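Local coordinates for Lmo0547 protein (PDB 4R9N) that probably regulates transcription as a SorC/DeoR-family DNA-binding protein, the fragment here being its putative sugar-binding domain, at residues A[7-15]-A[243-254]; A[116-126]-A[198-206]. All coordinates share one frame; numbering follows the deposited sequence. Where two conformers were deposited one is given.

Contact 1. Residues A[7-15]-A[243-254]; sequences LEQKLEEKF and IVITDRMAEYIL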
loop_
_atom_site.group_PDB
_atom_site.type_symbol
_atom_site.label_atom_id
_atom_site.label_comp_id
_atom_site.label_asym_id
_atom_site.label_seq_id
_atom_site.Cartn_x
_atom_site.Cartn_y
_atom_site.Cartn_z
ATOM N N LEU A 7 -7.825 11.437 -18.834
ATOM C CA LEU A 7 -8.242 10.909 -17.549
ATOM C C LEU A 7 -7.246 11.267 -16.444
ATOM O O LEU A 7 -7.674 11.544 -15.322
ATOM C CB LEU A 7 -8.518 9.405 -17.572
ATOM C CG LEU A 7 -9.726 8.935 -18.368
ATOM C CD1 LEU A 7 -9.707 7.438 -18.652
ATOM C CD2 LEU A 7 -10.997 9.316 -17.626
ATOM N N GLU A 8 -5.952 11.221 -16.743
ATOM C CA GLU A 8 -4.912 11.527 -15.753
ATOM C C GLU A 8 -5.067 12.961 -15.218
ATOM O O GLU A 8 -5.141 13.170 -14.030
ATOM C CB GLU A 8 -3.513 11.304 -16.316
ATOM C CG GLU A 8 -3.255 9.842 -16.646
ATOM C CD GLU A 8 -1.950 9.555 -17.386
ATOM O OE1 GLU A 8 -1.398 10.472 -18.048
ATOM O OE2 GLU A 8 -1.488 8.373 -17.330
ATOM N N GLN A 9 -5.177 13.927 -16.112
ATOM C CA GLN A 9 -5.483 15.333 -15.774
ATOM C C GLN A 9 -6.676 15.481 -14.906
ATOM O O GLN A 9 -6.690 16.201 -13.928
ATOM C CB GLN A 9 -5.795 16.129 -17.050
ATOM C CG GLN A 9 -4.579 16.438 -17.881
ATOM C CD GLN A 9 -4.813 17.577 -18.873
ATOM O OE1 GLN A 9 -5.622 17.462 -19.797
ATOM N NE2 GLN A 9 -4.097 18.682 -18.678
ATOM N N LYS A 10 -7.751 14.820 -15.307
ATOM C CA LYS A 10 -8.997 14.930 -14.579
ATOM C C LYS A 10 -8.854 14.418 -13.164
ATOM O O LYS A 10 -9.347 15.008 -12.253
ATOM C CB LYS A 10 -10.108 14.191 -15.308
ATOM C CG LYS A 10 -10.700 15.041 -16.420
ATOM C CD LYS A 10 -11.527 14.214 -17.365
ATOM C CE LYS A 10 -11.822 14.992 -18.642
ATOM N NZ LYS A 10 -12.990 14.380 -19.310
ATOM N N LEU A 11 -8.177 13.291 -13.000
ATOM C CA LEU A 11 -7.935 12.718 -11.678
ATOM C C LEU A 11 -7.036 13.599 -10.811
ATOM O O LEU A 11 -7.268 13.740 -9.609
ATOM C CB LEU A 11 -7.290 11.337 -11.817
ATOM C CG LEU A 11 -8.192 10.240 -12.343
ATOM C CD1 LEU A 11 -7.383 9.100 -12.898
ATOM C CD2 LEU A 11 -9.110 9.748 -11.229
ATOM N N GLU A 12 -6.023 14.199 -11.411
ATOM C CA GLU A 12 -5.126 15.058 -10.661
ATOM C C GLU A 12 -5.867 16.278 -10.116
ATOM O O GLU A 12 -5.688 16.656 -8.942
ATOM C CB GLU A 12 -3.921 15.473 -11.502
ATOM C CG GLU A 12 -3.024 14.286 -11.833
ATOM C CD GLU A 12 -2.147 14.420 -13.061
ATOM O OE1 GLU A 12 -2.232 15.468 -13.732
ATOM O OE2 GLU A 12 -1.382 13.438 -13.374
ATOM N N GLU A 13 -6.735 16.844 -10.939
ATOM C CA GLU A 13 -7.527 18.014 -10.571
ATOM C C GLU A 13 -8.551 17.639 -9.505
ATOM O O GLU A 13 -8.729 18.329 -8.520
ATOM C CB GLU A 13 -8.226 18.596 -11.831
ATOM C CG GLU A 13 -7.261 19.082 -12.906
ATOM C CD GLU A 13 -7.841 19.262 -14.329
ATOM O OE1 GLU A 13 -9.053 19.044 -14.596
ATOM O OE2 GLU A 13 -7.046 19.624 -15.223
ATOM N N LYS A 14 -9.260 16.530 -9.719
ATOM C CA LYS A 14 -10.255 16.119 -8.774
ATOM C C LYS A 14 -9.670 15.906 -7.372
ATOM O O LYS A 14 -10.159 16.461 -6.379
ATOM C CB LYS A 14 -11.027 14.869 -9.270
ATOM C CG LYS A 14 -12.122 14.361 -8.345
ATOM C CD LYS A 14 -13.025 13.346 -9.041
ATOM C CE LYS A 14 -14.014 12.696 -8.119
ATOM N NZ LYS A 14 -15.283 13.406 -8.080
ATOM N N PHE A 15 -8.646 15.076 -7.282
ATOM C CA PHE A 15 -8.140 14.666 -5.968
ATOM C C PHE A 15 -6.934 15.460 -5.484
ATOM O O PHE A 15 -6.460 15.222 -4.395
ATOM C CB PHE A 15 -7.838 13.191 -6.004
ATOM C CG PHE A 15 -9.051 12.356 -6.262
ATOM C CD1 PHE A 15 -10.061 12.335 -5.358
ATOM C CD2 PHE A 15 -9.174 11.609 -7.414
ATOM C CE1 PHE A 15 -11.191 11.589 -5.571
ATOM C CE2 PHE A 15 -10.312 10.879 -7.649
ATOM C CZ PHE A 15 -11.318 10.848 -6.707
ATOM N N ILE A 243 -1.289 7.873 -7.949
ATOM C CA ILE A 243 -2.050 6.639 -8.151
ATOM C C ILE A 243 -1.747 6.012 -9.459
ATOM O O ILE A 243 -1.503 6.727 -10.490
ATOM C CB ILE A 243 -3.576 6.831 -8.079
ATOM C CG1 ILE A 243 -4.103 7.880 -9.043
ATOM C CG2 ILE A 243 -4.011 7.147 -6.664
ATOM C CD1 ILE A 243 -5.616 7.797 -9.118
ATOM N N VAL A 244 -1.721 4.687 -9.464
ATOM C CA VAL A 244 -1.583 3.892 -10.659
ATOM C C VAL A 244 -2.833 3.034 -10.681
ATOM O O VAL A 244 -3.048 2.197 -9.774
ATOM C CB VAL A 244 -0.324 2.989 -10.668
ATOM C CG1 VAL A 244 -0.180 2.347 -12.014
ATOM C CG2 VAL A 244 0.922 3.836 -10.389
ATOM N N ILE A 245 -3.688 3.301 -11.668
ATOM C CA ILE A 245 -4.955 2.609 -11.833
ATOM C C ILE A 245 -5.319 2.421 -13.286
ATOM O O ILE A 245 -4.707 3.025 -14.174
ATOM C CB ILE A 245 -6.138 3.291 -11.121
ATOM C CG1 ILE A 245 -6.383 4.676 -11.688
ATOM C CG2 ILE A 245 -5.934 3.307 -9.591
ATOM C CD1 ILE A 245 -7.682 5.282 -11.132
ATOM N N THR A 246 -6.326 1.596 -13.507
ATOM C CA THR A 246 -6.798 1.284 -14.826
ATOM C C THR A 246 -7.722 2.396 -15.293
ATOM O O THR A 246 -8.255 3.170 -14.505
ATOM C CB THR A 246 -7.602 -0.031 -14.896
ATOM O OG1 THR A 246 -8.736 0.028 -14.059
ATOM C CG2 THR A 246 -6.758 -1.244 -14.569
ATOM N N ASP A 247 -7.940 2.463 -16.574
ATOM C CA ASP A 247 -8.910 3.462 -17.085
ATOM C C ASP A 247 -10.337 3.161 -16.683
ATOM O O ASP A 247 -11.143 4.086 -16.479
ATOM C CB ASP A 247 -8.779 3.650 -18.621
ATOM C CG ASP A 247 -8.869 2.379 -19.381
ATOM O OD1 ASP A 247 -9.084 1.283 -18.770
ATOM O OD2 ASP A 247 -8.719 2.487 -20.647
ATOM N N ARG A 248 -10.656 1.875 -16.556
ATOM C CA ARG A 248 -11.966 1.445 -16.032
ATOM C C ARG A 248 -12.213 1.964 -14.593
ATOM O O ARG A 248 -13.295 2.476 -14.280
ATOM C CB ARG A 248 -12.049 -0.078 -16.088
ATOM C CG ARG A 248 -13.442 -0.680 -16.213
ATOM C CD ARG A 248 -13.414 -1.916 -17.113
ATOM N NE ARG A 248 -12.307 -2.820 -16.786
ATOM C CZ ARG A 248 -11.835 -3.784 -17.580
ATOM N NH1 ARG A 248 -10.833 -4.536 -17.165
ATOM N NH2 ARG A 248 -12.365 -4.018 -18.758
HETATM N N MSE A 249 -11.199 1.844 -13.724
HETATM C CA MSE A 249 -11.296 2.343 -12.367
HETATM C C MSE A 249 -11.348 3.846 -12.400
HETATM O O MSE A 249 -12.074 4.437 -11.628
HETATM C CB MSE A 249 -10.074 1.958 -11.540
HETATM C CG MSE A 249 -10.065 2.565 -10.150
HETATM SE SE MSE A 249 -11.424 1.736 -8.959
HETATM C CE MSE A 249 -11.190 -0.032 -9.764
ATOM N N ALA A 250 -10.540 4.475 -13.247
ATOM C CA ALA A 250 -10.569 5.935 -13.339
ATOM C C ALA A 250 -11.978 6.474 -13.705
ATOM O O ALA A 250 -12.446 7.458 -13.111
ATOM C CB ALA A 250 -9.535 6.415 -14.300
ATOM N N GLU A 251 -12.651 5.827 -14.641
ATOM C CA GLU A 251 -13.975 6.290 -15.087
ATOM C C GLU A 251 -14.958 6.226 -13.945
ATOM O O GLU A 251 -15.780 7.129 -13.749
ATOM C CB GLU A 251 -14.466 5.467 -16.283
ATOM C CG GLU A 251 -13.717 5.804 -17.574
ATOM C CD GLU A 251 -13.763 4.709 -18.645
ATOM O OE1 GLU A 251 -14.462 3.685 -18.460
ATOM O OE2 GLU A 251 -13.089 4.868 -19.694
ATOM N N TYR A 252 -14.833 5.159 -13.178
ATOM C CA TYR A 252 -15.722 4.857 -12.114
ATOM C C TYR A 252 -15.521 5.799 -10.938
ATOM O O TYR A 252 -16.469 6.089 -10.228
ATOM C CB TYR A 252 -15.483 3.397 -11.690
ATOM C CG TYR A 252 -16.542 2.820 -10.804
ATOM C CD1 TYR A 252 -17.904 3.084 -11.028
ATOM C CD2 TYR A 252 -16.203 1.984 -9.746
ATOM C CE1 TYR A 252 -18.887 2.547 -10.204
ATOM C CE2 TYR A 252 -17.178 1.445 -8.911
ATOM C CZ TYR A 252 -18.516 1.716 -9.149
ATOM O OH TYR A 252 -19.463 1.166 -8.321
ATOM N N ILE A 253 -14.296 6.249 -10.690
ATOM C CA ILE A 253 -14.081 7.160 -9.580
ATOM C C ILE A 253 -14.133 8.635 -9.973
ATOM O O ILE A 253 -14.130 9.484 -9.099
ATOM C CB ILE A 253 -12.791 6.862 -8.778
ATOM C CG1 ILE A 253 -11.520 7.112 -9.580
ATOM C CG2 ILE A 253 -12.820 5.435 -8.255
ATOM C CD1 ILE A 253 -10.258 7.016 -8.720
ATOM N N LEU A 254 -14.192 8.956 -11.253
ATOM C CA LEU A 254 -14.256 10.369 -11.645
ATOM C C LEU A 254 -15.664 10.908 -11.442
ATOM O O LEU A 254 -15.854 11.920 -10.755
ATOM C CB LEU A 254 -13.794 10.595 -13.083
ATOM C CG LEU A 254 -12.272 10.746 -13.042
ATOM C CD1 LEU A 254 -11.667 10.515 -14.422
ATOM C CD2 LEU A 254 -11.847 12.101 -12.459
ATOM O OXT LEU A 254 -16.607 10.305 -11.935
#
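L7, L11 and F15 of helix 7-15 form an apolar ridge that packs against the C-terminal strand-helix unit 243-254, joining the two ends of the chain beside the edge of a parallel, Rossmann-like sheet. The axes of helices 7-15 and 247-253 approach to 10.5 Å and cross at 44°, and the three residues, spaced by one helical turn, face the second helix in succession. L7 divides its two methyls between D247 and L254: CD1 lies over D247 CB, while CD2 presses on L254 CD1 at 3.5 Å, tighter than ordinary van der Waals contact. L11 is central and uses both branches. Its CD1 reaches A250 CB at 3.7 Å and I245 CD1 at 4.2 Å, and its CD2 meets I253 CD1 and L254 CG, crossing the L254 side chain at about a right angle. I253 holds CG1 between its backbone N and carbonyl carbon (chi1 67°), sending CD1 to F15 CE2 at 4.0 Å, while I253 O lies at the edge of the F15 ring. K14 lies at the exposed border: its CG sits 3.8 Å above the centre of the F15 ring, CD passes L254 CD2, and the bent chain end brings NZ within 3.1 Å of L254 O for a hydrogen bond. The chemistry is thus mainly aliphatic, with one polar tie at the chain end where a lysine meets the terminal carboxylate, whose negative charge probably strengthens that bond.

Contact 2. Residues A[116-126]-A[198-206]; sequences APALVEDTEMK and TEINTHVIG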
loop_
_atom_site.group_PDB
_atom_site.type_symbol
_atom_site.label_atom_id
_atom_site.label_comp_id
_atom_site.label_asym_id
_atom_site.label_seq_id
_atom_site.Cartn_x
_atom_site.Cartn_y
_atom_site.Cartn_z
ATOM N N ALA A 116 9.230 -8.902 13.364
ATOM C CA ALA A 116 7.988 -8.848 14.205
ATOM C C ALA A 116 6.762 -9.238 13.410
ATOM O O ALA A 116 6.771 -9.110 12.174
ATOM C CB ALA A 116 7.810 -7.452 14.789
ATOM N N PRO A 117 5.705 -9.723 14.080
ATOM C CA PRO A 117 4.424 -9.982 13.379
ATOM C C PRO A 117 3.675 -8.680 13.022
ATOM O O PRO A 117 3.888 -7.662 13.676
ATOM C CB PRO A 117 3.585 -10.754 14.420
ATOM C CG PRO A 117 4.420 -10.922 15.592
ATOM C CD PRO A 117 5.568 -9.965 15.537
ATOM N N ALA A 118 2.791 -8.695 12.020
ATOM C CA ALA A 118 2.002 -7.510 11.738
ATOM C C ALA A 118 0.997 -7.138 12.821
ATOM O O ALA A 118 0.737 -5.950 13.069
ATOM C CB ALA A 118 1.231 -7.718 10.432
ATOM N N LEU A 119 0.336 -8.166 13.375
ATOM C CA LEU A 119 -0.826 -7.953 14.255
ATOM C C LEU A 119 -0.537 -8.776 15.473
ATOM O O LEU A 119 -0.387 -9.991 15.343
ATOM C CB LEU A 119 -2.155 -8.405 13.603
ATOM C CG LEU A 119 -3.432 -8.335 14.491
ATOM C CD1 LEU A 119 -3.638 -6.943 15.007
ATOM C CD2 LEU A 119 -4.673 -8.781 13.742
ATOM N N VAL A 120 -0.416 -8.111 16.626
ATOM C CA VAL A 120 -0.221 -8.762 17.903
ATOM C C VAL A 120 -1.381 -8.333 18.808
ATOM O O VAL A 120 -1.417 -7.219 19.315
ATOM C CB VAL A 120 1.133 -8.330 18.440
ATOM C CG1 VAL A 120 1.462 -8.978 19.757
ATOM C CG2 VAL A 120 2.215 -8.700 17.407
ATOM N N GLU A 121 -2.340 -9.226 18.996
ATOM C CA GLU A 121 -3.514 -9.016 19.852
ATOM C C GLU A 121 -3.152 -8.913 21.337
ATOM O O GLU A 121 -3.847 -8.310 22.124
ATOM C CB GLU A 121 -4.494 -10.185 19.694
ATOM C CG GLU A 121 -5.068 -10.341 18.297
ATOM C CD GLU A 121 -5.950 -11.575 18.160
ATOM O OE1 GLU A 121 -6.769 -11.578 17.219
ATOM O OE2 GLU A 121 -5.837 -12.520 18.974
ATOM N N ASP A 122 -2.049 -9.522 21.725
ATOM C CA ASP A 122 -1.612 -9.449 23.116
ATOM C C ASP A 122 -0.983 -8.081 23.339
ATOM O O ASP A 122 0.129 -7.831 22.896
ATOM C CB ASP A 122 -0.613 -10.555 23.380
ATOM C CG ASP A 122 -0.234 -10.712 24.845
ATOM O OD1 ASP A 122 -0.050 -9.749 25.582
ATOM O OD2 ASP A 122 -0.003 -11.872 25.241
ATOM N N THR A 123 -1.695 -7.213 24.054
ATOM C CA THR A 123 -1.280 -5.831 24.164
ATOM C C THR A 123 0.119 -5.637 24.800
ATOM O O THR A 123 0.922 -4.780 24.365
ATOM C CB THR A 123 -2.327 -5.085 25.002
ATOM O OG1 THR A 123 -3.646 -5.276 24.405
ATOM C CG2 THR A 123 -1.970 -3.612 25.060
ATOM N N GLU A 124 0.393 -6.448 25.807
ATOM C CA GLU A 124 1.677 -6.393 26.522
ATOM C C GLU A 124 2.825 -6.848 25.593
ATOM O O GLU A 124 3.949 -6.293 25.605
ATOM C CB GLU A 124 1.545 -7.250 27.792
ATOM C CG GLU A 124 2.704 -7.164 28.765
ATOM C CD GLU A 124 2.534 -8.084 29.968
ATOM O OE1 GLU A 124 3.520 -8.814 30.249
ATOM O OE2 GLU A 124 1.440 -8.083 30.621
HETATM N N MSE A 125 2.544 -7.858 24.782
HETATM C CA MSE A 125 3.572 -8.375 23.834
HETATM C C MSE A 125 3.818 -7.347 22.767
HETATM O O MSE A 125 4.969 -7.122 22.379
HETATM C CB MSE A 125 3.164 -9.663 23.126
HETATM C CG MSE A 125 4.320 -10.306 22.368
HETATM SE SE MSE A 125 3.689 -12.041 21.653
HETATM C CE MSE A 125 5.436 -12.827 21.233
ATOM N N LYS A 126 2.727 -6.749 22.298
ATOM C CA LYS A 126 2.772 -5.723 21.243
ATOM C C LYS A 126 3.687 -4.630 21.756
ATOM O O LYS A 126 4.603 -4.173 21.068
ATOM C CB LYS A 126 1.346 -5.216 20.910
ATOM C CG LYS A 126 1.173 -3.734 20.430
ATOM C CD LYS A 126 1.924 -3.429 19.164
ATOM C CE LYS A 126 1.339 -2.306 18.318
ATOM N NZ LYS A 126 1.411 -0.932 18.862
ATOM N N THR A 198 -10.504 1.357 17.078
ATOM C CA THR A 198 -10.779 -0.053 17.102
ATOM C C THR A 198 -9.495 -0.727 17.480
ATOM O O THR A 198 -8.392 -0.257 17.150
ATOM C CB THR A 198 -11.395 -0.583 15.755
ATOM O OG1 THR A 198 -11.792 -1.943 15.911
ATOM C CG2 THR A 198 -10.412 -0.534 14.609
ATOM N N GLU A 199 -9.654 -1.790 18.248
ATOM C CA GLU A 199 -8.557 -2.622 18.742
ATOM C C GLU A 199 -7.514 -2.981 17.712
ATOM O O GLU A 199 -6.324 -2.812 17.960
ATOM C CB GLU A 199 -9.128 -3.935 19.340
ATOM C CG GLU A 199 -8.079 -4.915 19.879
ATOM C CD GLU A 199 -7.694 -6.054 18.927
ATOM O OE1 GLU A 199 -8.439 -6.384 17.984
ATOM O OE2 GLU A 199 -6.625 -6.667 19.157
ATOM N N ILE A 200 -7.946 -3.518 16.568
ATOM C CA ILE A 200 -7.015 -3.918 15.523
ATOM C C ILE A 200 -5.965 -2.811 15.224
ATOM O O ILE A 200 -4.777 -3.094 15.172
ATOM C CB ILE A 200 -7.723 -4.395 14.214
ATOM C CG1 ILE A 200 -8.403 -5.770 14.452
ATOM C CG2 ILE A 200 -6.705 -4.524 13.093
ATOM C CD1 ILE A 200 -8.957 -6.432 13.201
ATOM N N ASN A 201 -6.389 -1.577 15.033
ATOM C CA ASN A 201 -5.475 -0.483 14.665
ATOM C C ASN A 201 -4.406 -0.236 15.710
ATOM O O ASN A 201 -3.295 0.185 15.356
ATOM C CB ASN A 201 -6.181 0.845 14.344
ATOM C CG ASN A 201 -6.892 0.822 12.986
ATOM O OD1 ASN A 201 -6.548 -0.014 12.109
ATOM N ND2 ASN A 201 -7.956 1.630 12.848
ATOM N N THR A 202 -4.723 -0.478 16.982
ATOM C CA THR A 202 -3.747 -0.241 18.020
ATOM C C THR A 202 -2.816 -1.438 18.246
ATOM O O THR A 202 -1.914 -1.387 19.111
ATOM C CB THR A 202 -4.435 0.098 19.362
ATOM O OG1 THR A 202 -5.251 -1.005 19.742
ATOM C CG2 THR A 202 -5.268 1.375 19.246
ATOM N N HIS A 203 -3.041 -2.550 17.556
ATOM C CA HIS A 203 -2.246 -3.749 17.725
ATOM C C HIS A 203 -1.392 -4.103 16.488
ATOM O O HIS A 203 -0.790 -5.159 16.395
ATOM C CB HIS A 203 -3.152 -4.902 18.181
ATOM C CG HIS A 203 -3.637 -4.740 19.603
ATOM N ND1 HIS A 203 -4.620 -3.828 19.961
ATOM C CD2 HIS A 203 -3.237 -5.312 20.751
ATOM C CE1 HIS A 203 -4.808 -3.869 21.276
ATOM N NE2 HIS A 203 -4.014 -4.793 21.771
ATOM N N VAL A 204 -1.300 -3.185 15.527
ATOM C CA VAL A 204 -0.549 -3.438 14.320
ATOM C C VAL A 204 0.886 -2.890 14.486
ATOM O O VAL A 204 1.068 -1.752 14.941
ATOM C CB VAL A 204 -1.262 -2.767 13.120
ATOM C CG1 VAL A 204 -0.365 -2.778 11.880
ATOM C CG2 VAL A 204 -2.549 -3.506 12.787
ATOM N N ILE A 205 1.878 -3.678 14.086
ATOM C CA ILE A 205 3.253 -3.213 14.069
ATOM C C ILE A 205 3.552 -2.785 12.643
ATOM O O ILE A 205 3.782 -3.598 11.782
ATOM C CB ILE A 205 4.232 -4.302 14.560
ATOM C CG1 ILE A 205 3.836 -4.715 16.016
ATOM C CG2 ILE A 205 5.665 -3.755 14.514
ATOM C CD1 ILE A 205 4.711 -5.721 16.668
ATOM N N GLY A 206 3.572 -1.476 12.416
ATOM C CA GLY A 206 3.890 -0.910 11.132
ATOM C C GLY A 206 3.501 0.567 11.174
ATOM O O GLY A 206 2.952 1.066 12.166
HETATM O O HOH W 1 -6.412 -7.304 22.379
#
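A116 begins the contact by setting CB against I205 CD1 at 4.0 Å, and P117 O follows over CB of the same isoleucine. A118 O then accepts from I205 N at 2.7 Å; V204 CA adds a CA-H...O contact to the same oxygen. L119 pairs with V204 in an isolated antiparallel bridge between two loops, fastened beside it by the H203 side chain; L119 CD1 touches H203 CB at 3.8 Å and, more loosely, V204 CG2. V120 N bonds to H203 O at 3.0 Å, so two bonds flank the bridge, while V120 CG2 touches I205 CD1 and V120 O lies at the H203 ring edge, in plane. E121 O accepts a hydrogen bond from a water that also donates to E199 OE2. D122 caps helix 123-131 through weak bonds from E124 N and M125 N. T123 turns OG1 beside its own backbone N (chi1 -55°), where it shares a hydrogen bond of 2.7 Å with H203 NE2, the oxygen in the ring plane; with ND1 donating to E199 O at 2.8 Å, the imidazole is gripped at both nitrogens, which should limit its rotation. K126 slides past I205 in the opposite direction, CD to CG1 3.9 Å, and its NZ makes a weak bond to T202 O. Around the contact, L129 of helix 123-131 touches P117 and I205, Y166 meets A118 and L119, and strand 187-190 backs I200 and V204 through F188 and R187.

From the N terminus, helix 3-15 leads into edge strand 19-23 of the parallel sheet, and its partner 243-254 comes only at the end of the chain, so contact 1 closes a loop of 227 residues. Contact 2 lies wholly inside that loop: 116-126 follows strand 110-111 at the other edge of the sheet, and 71 residues, including strand 147-151 and the antiparallel strands 180-184 and 187-190, precede 198-206. The contacts are therefore nested. They sit on opposite sides of the chain's centre, centres 34 Å apart, contact 1 tying the termini together and contact 2 joining the loop before helix 123-131 and that helix's first turn to the short helix 199-202 and the residues after it.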